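Local coordinates for protein putative cytochrome P450 120 (Synechocystis sp., PDB 2VE3) that probably acts as a heme-dependent monooxygenase of the cytochrome P450 family, and binds retinoic acid in a pocket next to its heme, at residues D354-P359 with P378-P383; G271-I276 with E360-E365; K37-Q40 with I46-T49. All coordinates share one frame; numbering follows the deposited sequence.

Interaction 1 of 3, residues D354-P359 with P378-P383. With HEM (protoporphyrin IX containing Fe), chain C.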
loop_
_atom_site.group_PDB
_atom_site.type_symbol
_atom_site.label_atom_id
_atom_site.label_comp_id
_atom_site.label_asym_id
_atom_site.label_seq_id
_atom_site.Cartn_x
_atom_site.Cartn_y
_atom_site.Cartn_z
ATOM N N ASP A 354 -0.666 -24.265 -1.873
ATOM C CA ASP A 354 -0.664 -24.955 -0.576
ATOM C C ASP A 354 -1.276 -24.082 0.505
ATOM O O ASP A 354 -2.050 -24.552 1.348
ATOM C CB ASP A 354 0.766 -25.324 -0.158
ATOM C CG ASP A 354 1.445 -26.273 -1.127
ATOM O OD1 ASP A 354 0.744 -27.021 -1.834
ATOM O OD2 ASP A 354 2.693 -26.280 -1.167
ATOM N N LEU A 355 -0.898 -22.806 0.490
ATOM C CA LEU A 355 -1.499 -21.787 1.340
ATOM C C LEU A 355 -2.935 -21.443 0.939
ATOM O O LEU A 355 -3.810 -21.280 1.787
ATOM C CB LEU A 355 -0.624 -20.527 1.281
ATOM C CG LEU A 355 0.222 -20.084 2.481
ATOM C CD1 LEU A 355 0.592 -21.234 3.429
ATOM C CD2 LEU A 355 1.462 -19.287 2.023
ATOM N N TYR A 356 -3.167 -21.325 -0.363
ATOM C CA TYR A 356 -4.459 -20.895 -0.895
ATOM C C TYR A 356 -4.956 -21.841 -1.986
ATOM O O TYR A 356 -4.708 -21.609 -3.166
ATOM C CB TYR A 356 -4.376 -19.438 -1.398
ATOM C CG TYR A 356 -3.934 -18.494 -0.310
ATOM C CD1 TYR A 356 -4.793 -18.172 0.751
ATOM C CD2 TYR A 356 -2.638 -17.981 -0.291
ATOM C CE1 TYR A 356 -4.384 -17.331 1.768
ATOM C CE2 TYR A 356 -2.212 -17.140 0.728
ATOM C CZ TYR A 356 -3.090 -16.816 1.745
ATOM O OH TYR A 356 -2.694 -15.984 2.741
ATOM N N PRO A 357 -5.644 -22.924 -1.587
ATOM C CA PRO A 357 -6.195 -23.886 -2.553
ATOM C C PRO A 357 -7.067 -23.201 -3.610
ATOM O O PRO A 357 -7.985 -22.460 -3.252
ATOM C CB PRO A 357 -7.028 -24.821 -1.669
ATOM C CG PRO A 357 -6.362 -24.761 -0.339
ATOM C CD PRO A 357 -5.938 -23.320 -0.195
ATOM N N ASP A 358 -6.768 -23.451 -4.889
ATOM C CA ASP A 358 -7.315 -22.691 -6.030
ATOM C C ASP A 358 -7.012 -21.212 -5.838
ATOM O O ASP A 358 -7.933 -20.418 -5.606
ATOM C CB ASP A 358 -8.828 -22.885 -6.189
ATOM C CG ASP A 358 -9.199 -24.273 -6.647
ATOM O OD1 ASP A 358 -8.392 -24.903 -7.375
ATOM O OD2 ASP A 358 -10.316 -24.726 -6.280
ATOM N N PRO A 359 -5.723 -20.836 -5.941
ATOM C CA PRO A 359 -5.243 -19.503 -5.550
ATOM C C PRO A 359 -5.887 -18.375 -6.340
ATOM O O PRO A 359 -5.945 -17.243 -5.871
ATOM C CB PRO A 359 -3.744 -19.573 -5.865
ATOM C CG PRO A 359 -3.630 -20.663 -6.918
ATOM C CD PRO A 359 -4.625 -21.670 -6.472
ATOM N N PRO A 378 2.161 -19.366 10.302
ATOM C CA PRO A 378 2.376 -17.920 10.408
ATOM C C PRO A 378 2.977 -17.330 9.135
ATOM O O PRO A 378 3.720 -18.014 8.432
ATOM C CB PRO A 378 3.379 -17.797 11.561
ATOM C CG PRO A 378 3.136 -19.024 12.397
ATOM C CD PRO A 378 2.802 -20.107 11.409
ATOM N N PHE A 379 2.635 -16.077 8.844
ATOM C CA PHE A 379 3.235 -15.317 7.715
ATOM C C PHE A 379 2.776 -15.790 6.338
ATOM O O PHE A 379 3.496 -15.657 5.341
ATOM C CB PHE A 379 4.772 -15.273 7.810
ATOM C CG PHE A 379 5.288 -14.651 9.085
ATOM C CD1 PHE A 379 5.100 -13.293 9.340
ATOM C CD2 PHE A 379 5.958 -15.424 10.030
ATOM C CE1 PHE A 379 5.574 -12.707 10.522
ATOM C CE2 PHE A 379 6.448 -14.846 11.223
ATOM C CZ PHE A 379 6.249 -13.488 11.461
ATOM N N ALA A 380 1.549 -16.303 6.306
ATOM C CA ALA A 380 0.923 -16.834 5.105
ATOM C C ALA A 380 0.071 -15.764 4.382
ATOM O O ALA A 380 -0.069 -15.763 3.150
ATOM C CB ALA A 380 0.070 -18.047 5.487
ATOM N N HIS A 381 -0.500 -14.864 5.176
ATOM C CA HIS A 381 -1.265 -13.727 4.701
ATOM C C HIS A 381 -0.470 -12.512 5.183
ATOM O O HIS A 381 -0.460 -12.183 6.367
ATOM C CB HIS A 381 -2.664 -13.788 5.312
ATOM C CG HIS A 381 -3.595 -12.704 4.862
ATOM N ND1 HIS A 381 -4.115 -12.642 3.587
ATOM C CD2 HIS A 381 -4.148 -11.672 5.539
ATOM C CE1 HIS A 381 -4.917 -11.600 3.489
ATOM N NE2 HIS A 381 -4.960 -10.999 4.661
ATOM N N VAL A 382 0.254 -11.887 4.257
ATOM C CA VAL A 382 1.130 -10.767 4.578
ATOM C C VAL A 382 0.941 -9.517 3.687
ATOM O O VAL A 382 1.926 -8.987 3.158
ATOM C CB VAL A 382 2.618 -11.198 4.596
ATOM C CG1 VAL A 382 2.904 -12.106 5.810
ATOM C CG2 VAL A 382 3.044 -11.858 3.260
ATOM N N PRO A 383 -0.306 -9.021 3.561
ATOM C CA PRO A 383 -0.603 -7.827 2.746
ATOM C C PRO A 383 0.042 -6.551 3.345
ATOM O O PRO A 383 0.322 -5.603 2.621
ATOM C CB PRO A 383 -2.136 -7.739 2.790
ATOM C CG PRO A 383 -2.505 -8.420 4.110
ATOM C CD PRO A 383 -1.516 -9.540 4.243
HETATM C CHA HEM C . 4.896 -0.278 5.450
HETATM C CHB HEM C . 1.409 -2.419 2.825
HETATM C CHC HEM C . -1.547 1.360 3.631
HETATM C CHD HEM C . 2.071 3.737 5.757
HETATM C C1A HEM C . 4.222 -1.217 4.680
HETATM C C2A HEM C . 4.708 -2.511 4.238
HETATM C C3A HEM C . 3.727 -3.101 3.527
HETATM C C4A HEM C . 2.609 -2.193 3.477
HETATM C CMA HEM C . 3.753 -4.480 2.841
HETATM C CAA HEM C . 6.090 -3.112 4.588
HETATM C CBA HEM C . 7.151 -2.814 3.532
HETATM C CGA HEM C . 8.478 -3.300 4.076
HETATM O O1A HEM C . 8.603 -4.541 4.293
HETATM O O2A HEM C . 9.399 -2.458 4.289
HETATM C C1B HEM C . 0.293 -1.605 2.850
HETATM C C2B HEM C . -1.026 -1.923 2.320
HETATM C C3B HEM C . -1.846 -0.878 2.552
HETATM C C4B HEM C . -1.067 0.128 3.226
HETATM C CMB HEM C . -1.384 -3.257 1.628
HETATM C CAB HEM C . -3.351 -0.690 2.171
HETATM C CBB HEM C . -4.247 -1.690 2.177
HETATM C C1C HEM C . -0.857 2.328 4.321
HETATM C C2C HEM C . -1.396 3.576 4.824
HETATM C C3C HEM C . -0.396 4.242 5.418
HETATM C C4C HEM C . 0.813 3.429 5.286
HETATM C CMC HEM C . -2.882 4.014 4.718
HETATM C CAC HEM C . -0.479 5.614 6.147
HETATM C CBC HEM C . -0.621 6.784 5.514
HETATM C C1D HEM C . 3.181 2.917 5.790
HETATM C C2D HEM C . 4.494 3.352 6.186
HETATM C C3D HEM C . 5.385 2.110 6.087
HETATM C C4D HEM C . 4.508 1.034 5.665
HETATM C CMD HEM C . 4.907 4.786 6.611
HETATM C CAD HEM C . 6.897 1.997 6.391
HETATM C CBD HEM C . 7.059 1.271 7.725
HETATM C CGD HEM C . 8.518 1.160 8.095
HETATM O O1D HEM C . 8.786 0.818 9.275
HETATM O O2D HEM C . 9.422 1.409 7.243
HETATM N NA HEM C . 2.944 -1.060 4.198
HETATM N NB HEM C . 0.236 -0.335 3.381
HETATM N NC HEM C . 0.496 2.269 4.608
HETATM N ND HEM C . 3.217 1.548 5.505
HETATM FE FE HEM C . 1.588 0.503 4.666
#
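L355 and A380 bring the two backbones to their nearest approach, CA to CA 6.7 Å, between two irregular loop segments that share no backbone hydrogen bond. The side chains of L355 and Y356 bridge the gap. On L355 the branch point does most of the touching: CG lies 3.6 Å from A380 CB, and CD1 and CD2 straddle the same methyl a little farther off.

Y356 carries the polar half. With CG anti to the carbonyl carbon (chi1 -58°), the ring reaches across and its OH donates to A380 O over 2.7 Å. This is a short bond, yet the hydroxyl does not sit on a lone pair: it stands 56° out of the carbonyl plane, with a C=O...donor angle of 105°. Seen from the phenol, A380 O is at the ring edge, close to the ring plane. The same hydroxyl touches the next residue, where H381 CB is 3.4 Å from Y356 OH. P383 CD sits over one face of the H381 ring, while the rings of H350 and F367 also meet it.

Around the contact, R313 of helix 302-314 donates to P359 O and R366 donates to the carbonyls of P357 and D358, so the carbonyls just after Y356 are held by two arginines. P383 then passes the chain on to the cofactor, its O 3.1 Å from HEM CMB. The arrangement belongs to the P450 meander: the long coil that follows helix 346-349, packed beside the ExxR helix 302-314, whose arginine is R313, and folded against the start of the heme-binding loop that carries C391, the probable axial ligand of the iron.

Interaction 2 of 3, residues G271-I276 with E360-E365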
loop_
_atom_site.group_PDB
_atom_site.type_symbol
_atom_site.label_atom_id
_atom_site.label_comp_id
_atom_site.label_asym_id
_atom_site.label_seq_id
_atom_site.Cartn_x
_atom_site.Cartn_y
_atom_site.Cartn_z
ATOM N N GLY A 271 -17.532 -6.434 -7.978
ATOM C CA GLY A 271 -18.158 -6.250 -9.290
ATOM C C GLY A 271 -18.471 -7.576 -9.965
ATOM O O GLY A 271 -19.536 -7.734 -10.569
ATOM N N GLN A 272 -17.536 -8.521 -9.844
ATOM C CA GLN A 272 -17.624 -9.852 -10.463
ATOM C C GLN A 272 -18.257 -10.955 -9.590
ATOM O O GLN A 272 -18.440 -12.079 -10.062
ATOM C CB GLN A 272 -16.224 -10.338 -10.875
ATOM C CG GLN A 272 -15.482 -9.477 -11.859
ATOM C CD GLN A 272 -14.049 -9.927 -12.028
ATOM O OE1 GLN A 272 -13.267 -9.886 -11.086
ATOM N NE2 GLN A 272 -13.697 -10.365 -13.224
ATOM N N HIS A 273 -18.552 -10.661 -8.329
ATOM C CA HIS A 273 -19.127 -11.664 -7.418
ATOM C C HIS A 273 -20.291 -11.050 -6.670
ATOM O O HIS A 273 -20.166 -10.678 -5.496
ATOM C CB HIS A 273 -18.087 -12.165 -6.409
ATOM C CG HIS A 273 -16.886 -12.806 -7.033
ATOM N ND1 HIS A 273 -16.718 -14.174 -7.093
ATOM C CD2 HIS A 273 -15.790 -12.262 -7.613
ATOM C CE1 HIS A 273 -15.568 -14.444 -7.687
ATOM N NE2 HIS A 273 -14.991 -13.301 -8.023
ATOM N N SER A 274 -21.412 -10.922 -7.378
ATOM C CA SER A 274 -22.616 -10.281 -6.872
ATOM C C SER A 274 -23.311 -11.030 -5.718
ATOM O O SER A 274 -24.214 -10.494 -5.069
ATOM C CB SER A 274 -23.590 -10.094 -8.035
ATOM O OG SER A 274 -23.965 -11.358 -8.578
ATOM N N ASP A 275 -22.939 -12.283 -5.519
ATOM C CA ASP A 275 -23.465 -13.096 -4.441
ATOM C C ASP A 275 -22.774 -12.700 -3.157
ATOM O O ASP A 275 -23.405 -12.622 -2.116
ATOM C CB ASP A 275 -23.250 -14.591 -4.736
ATOM C CG ASP A 275 -21.776 -14.948 -5.012
ATOM O OD1 ASP A 275 -21.040 -14.146 -5.646
ATOM O OD2 ASP A 275 -21.357 -16.053 -4.605
ATOM N N ILE A 276 -21.467 -12.467 -3.242
ATOM C CA ILE A 276 -20.680 -11.981 -2.111
ATOM C C ILE A 276 -21.123 -10.563 -1.747
ATOM O O ILE A 276 -21.279 -10.234 -0.569
ATOM C CB ILE A 276 -19.139 -12.073 -2.393
ATOM C CG1 ILE A 276 -18.769 -13.518 -2.732
ATOM C CG2 ILE A 276 -18.347 -11.575 -1.183
ATOM C CD1 ILE A 276 -17.311 -13.779 -2.995
ATOM N N GLU A 360 -6.377 -18.694 -7.532
ATOM C CA GLU A 360 -6.870 -17.688 -8.452
ATOM C C GLU A 360 -8.298 -17.288 -8.100
ATOM O O GLU A 360 -8.830 -16.319 -8.645
ATOM C CB GLU A 360 -6.774 -18.196 -9.898
ATOM C CG GLU A 360 -7.858 -19.225 -10.297
ATOM C CD GLU A 360 -7.569 -20.648 -9.827
ATOM O OE1 GLU A 360 -6.423 -20.947 -9.416
ATOM O OE2 GLU A 360 -8.504 -21.482 -9.889
ATOM N N LYS A 361 -8.904 -18.026 -7.171
ATOM C CA LYS A 361 -10.323 -17.839 -6.847
ATOM C C LYS A 361 -10.547 -16.946 -5.643
ATOM O O LYS A 361 -9.886 -17.087 -4.618
ATOM C CB LYS A 361 -11.042 -19.182 -6.657
ATOM C CG LYS A 361 -11.101 -20.040 -7.910
ATOM C CD LYS A 361 -12.356 -20.900 -7.892
ATOM C CE LYS A 361 -12.749 -21.376 -9.285
ATOM N NZ LYS A 361 -12.144 -22.690 -9.635
ATOM N N PHE A 362 -11.481 -16.020 -5.803
ATOM C CA PHE A 362 -11.890 -15.081 -4.776
ATOM C C PHE A 362 -12.872 -15.765 -3.827
ATOM O O PHE A 362 -14.040 -15.972 -4.174
ATOM C CB PHE A 362 -12.506 -13.836 -5.434
ATOM C CG PHE A 362 -12.967 -12.790 -4.466
ATOM C CD1 PHE A 362 -12.051 -12.052 -3.721
ATOM C CD2 PHE A 362 -14.320 -12.523 -4.309
ATOM C CE1 PHE A 362 -12.469 -11.089 -2.819
ATOM C CE2 PHE A 362 -14.751 -11.554 -3.394
ATOM C CZ PHE A 362 -13.818 -10.826 -2.656
ATOM N N ASP A 363 -12.397 -16.113 -2.632
ATOM C CA ASP A 363 -13.216 -16.829 -1.643
ATOM C C ASP A 363 -13.021 -16.333 -0.197
ATOM O O ASP A 363 -12.093 -16.744 0.475
ATOM C CB ASP A 363 -12.934 -18.337 -1.740
ATOM C CG ASP A 363 -13.668 -19.150 -0.685
ATOM O OD1 ASP A 363 -14.787 -18.749 -0.238
ATOM O OD2 ASP A 363 -13.105 -20.204 -0.306
ATOM N N PRO A 364 -13.874 -15.408 0.258
ATOM C CA PRO A 364 -13.938 -14.918 1.630
ATOM C C PRO A 364 -13.995 -15.998 2.744
ATOM O O PRO A 364 -13.506 -15.754 3.852
ATOM C CB PRO A 364 -15.206 -14.079 1.617
ATOM C CG PRO A 364 -15.235 -13.528 0.233
ATOM C CD PRO A 364 -14.828 -14.697 -0.604
ATOM N N GLU A 365 -14.574 -17.162 2.438
ATOM C CA GLU A 365 -14.708 -18.278 3.383
ATOM C C GLU A 365 -13.375 -18.853 3.861
ATOM O O GLU A 365 -13.368 -19.705 4.725
ATOM C CB GLU A 365 -15.554 -19.423 2.791
ATOM C CG GLU A 365 -16.935 -19.022 2.304
ATOM C CD GLU A 365 -17.834 -18.529 3.418
ATOM O OE1 GLU A 365 -17.960 -19.229 4.443
ATOM O OE2 GLU A 365 -18.420 -17.443 3.273
#
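H273 and F362 form an edge-to-face aromatic pair, with the edge of F362 turned toward the face of H273. The centroids are 5.0 Å apart and the planes are inclined at 53°, so the T is a tilted one. F362 CD2 hangs over the middle of the imidazole, 3.6 Å from H273 CD2, while F362 CB lies by the outer end of the ring on that same face, 3.6 Å from H273 NE2. F362 has CG anti to its own backbone N (chi1 -180°), which swings the phenyl out to meet the histidine. Replacing H273 with an alanine would probably open a gap under that phenyl edge and let the F362 ring shift or turn.

The pairing sits where helix 241-272 gives way to helix 274-285, H273 being the N-cap residue of the second, and it faces the coil that leads into the P450 PERF motif. Two members of the ERR triad, the salt-bridge network shared by P450s, hold this coil: E310 of helix 302-314 accepts from D363 N, and R366 donates to K361 O.

The apolar contacts centre on the end of I276. Extended at its second torsion, the side chain pushes CD1 against the phenyl, 3.4 Å from F362 CE2, and the same methyl meets P364 CD at 3.6 Å. I276 CG2 also approaches P364 CG. P364 CD in turn stands over the rim of one F362 face, and L269 and L270 of helix 241-272 touch F362 too.

The polar bonds run outside this packing. D363 OD1 accepts from E365 N at 3.1 Å in an Asx turn, the donor coming from above the carboxylate plane, and E365 OE2 makes a salt bridge to R279 NH1.

Interaction 3 of 3, residues K37-Q40 with I46-T49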
loop_
_atom_site.group_PDB
_atom_site.type_symbol
_atom_site.label_atom_id
_atom_site.label_comp_id
_atom_site.label_asym_id
_atom_site.label_seq_id
_atom_site.Cartn_x
_atom_site.Cartn_y
_atom_site.Cartn_z
ATOM N N LYS A 37 6.905 -14.702 -11.590
ATOM C CA LYS A 37 6.330 -15.961 -12.064
ATOM C C LYS A 37 7.223 -16.614 -13.121
ATOM O O LYS A 37 7.472 -17.819 -13.061
ATOM C CB LYS A 37 4.907 -15.724 -12.616
ATOM C CG LYS A 37 4.172 -16.992 -13.057
ATOM C CD LYS A 37 2.666 -16.767 -13.230
ATOM C CE LYS A 37 1.969 -18.022 -13.770
ATOM N NZ LYS A 37 2.212 -19.245 -12.926
ATOM N N LYS A 38 7.711 -15.813 -14.073
ATOM C CA LYS A 38 8.625 -16.297 -15.116
ATOM C C LYS A 38 9.876 -16.956 -14.540
ATOM O O LYS A 38 10.275 -18.039 -14.961
ATOM C CB LYS A 38 9.022 -15.164 -16.069
ATOM C CG LYS A 38 9.842 -15.618 -17.264
ATOM C CD LYS A 38 9.924 -14.529 -18.337
ATOM C CE LYS A 38 11.125 -14.749 -19.253
ATOM N NZ LYS A 38 12.410 -14.465 -18.536
ATOM N N ARG A 39 10.480 -16.300 -13.564
ATOM C CA ARG A 39 11.713 -16.778 -12.966
ATOM C C ARG A 39 11.481 -17.886 -11.946
ATOM O O ARG A 39 12.401 -18.624 -11.613
ATOM C CB ARG A 39 12.477 -15.608 -12.356
ATOM C CG ARG A 39 13.189 -14.797 -13.407
ATOM C CD ARG A 39 13.278 -13.331 -13.072
ATOM N NE ARG A 39 13.802 -12.603 -14.214
ATOM C CZ ARG A 39 13.065 -12.167 -15.231
ATOM N NH1 ARG A 39 13.654 -11.516 -16.230
ATOM N NH2 ARG A 39 11.746 -12.368 -15.256
ATOM N N GLN A 40 10.255 -18.009 -11.456
ATOM C CA GLN A 40 9.917 -19.124 -10.578
ATOM C C GLN A 40 9.816 -20.438 -11.352
ATOM O O GLN A 40 10.335 -21.458 -10.918
ATOM C CB GLN A 40 8.628 -18.841 -9.825
ATOM C CG GLN A 40 8.638 -19.414 -8.447
ATOM C CD GLN A 40 8.223 -18.400 -7.428
ATOM O OE1 GLN A 40 9.068 -17.708 -6.853
ATOM N NE2 GLN A 40 6.918 -18.284 -7.204
ATOM N N ILE A 46 13.346 -20.202 -5.180
ATOM C CA ILE A 46 14.334 -19.207 -4.752
ATOM C C ILE A 46 15.226 -18.840 -5.946
ATOM O O ILE A 46 15.931 -19.700 -6.512
ATOM C CB ILE A 46 15.165 -19.708 -3.557
ATOM C CG1 ILE A 46 14.237 -20.101 -2.393
ATOM C CG2 ILE A 46 16.160 -18.639 -3.087
ATOM C CD1 ILE A 46 14.902 -20.916 -1.320
ATOM N N PHE A 47 15.167 -17.577 -6.357
ATOM C CA PHE A 47 15.947 -17.149 -7.512
ATOM C C PHE A 47 16.728 -15.852 -7.287
ATOM O O PHE A 47 16.391 -15.072 -6.394
ATOM C CB PHE A 47 15.098 -17.130 -8.809
ATOM C CG PHE A 47 14.115 -15.972 -8.917
ATOM C CD1 PHE A 47 14.541 -14.706 -9.349
ATOM C CD2 PHE A 47 12.756 -16.159 -8.629
ATOM C CE1 PHE A 47 13.643 -13.644 -9.463
ATOM C CE2 PHE A 47 11.840 -15.099 -8.741
ATOM C CZ PHE A 47 12.282 -13.842 -9.163
ATOM N N LYS A 48 17.785 -15.654 -8.078
ATOM C CA LYS A 48 18.557 -14.417 -8.048
ATOM C C LYS A 48 18.440 -13.601 -9.348
ATOM O O LYS A 48 18.202 -14.130 -10.449
ATOM C CB LYS A 48 20.028 -14.680 -7.695
ATOM C CG LYS A 48 20.852 -15.254 -8.841
ATOM C CD LYS A 48 22.271 -15.559 -8.408
ATOM C CE LYS A 48 22.971 -16.410 -9.450
ATOM N NZ LYS A 48 23.239 -15.590 -10.650
ATOM N N THR A 49 18.601 -12.294 -9.200
ATOM C CA THR A 49 18.594 -11.388 -10.325
ATOM C C THR A 49 19.482 -10.206 -9.960
ATOM O O THR A 49 20.140 -10.214 -8.919
ATOM C CB THR A 49 17.145 -10.950 -10.674
ATOM O OG1 THR A 49 17.156 -10.051 -11.789
ATOM C CG2 THR A 49 16.469 -10.287 -9.493
#
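R39 NH1 makes a salt bridge with E25 OE2, and the aliphatic part of the same side chain lies across F47. The guanidinium is further held by F35: its NH2 donates to F35 O, and it makes a cation-pi contact with the F35 ring. E25 also reaches the second segment, since its OE1 bonds to T49 OG1; one carboxylate therefore serves both helix and strand.

With its charged end secured, R39 lays CB over the centre of the F47 ring in a CH-pi contact, 3.5 Å from the centroid and only 4° off the ring normal. The bent chain then carries R39 CD out over the rim, 3.6 Å from F47 CE1. F47 turns its ring to the helix from the crowded position, CG between the backbone N and the carbonyl carbon (chi1 75°). Q40 touches the ring obliquely, its N 4.2 Å from F47 CD2.

Helix 35-43 thus packs on strand 47-51, an edge strand of the five-stranded mixed sheet of the P450 fold. F47 pairs by backbone with F58 on the antiparallel strand 54-59, and their rings meet.

How the interactions relate
From the N terminus, interaction 3 comes first and is complete before the others begin: it closes the short turn between helix 35-43 and strand 47-51, tying that helix to the edge of the sheet. Interaction 2 opens at 271-276, where two helices join, and closes far along the chain at 360-365. Interaction 1 opens at 354-359, directly before that closing segment, and ends at 378-383, so interactions 1 and 2 cross. The continuous coil 354-365 therefore faces two ways, its first half toward the start of the heme-binding loop and its second toward the helix junction. Interaction 3 stands apart, its nearest atoms about 8 Å from those of interaction 1.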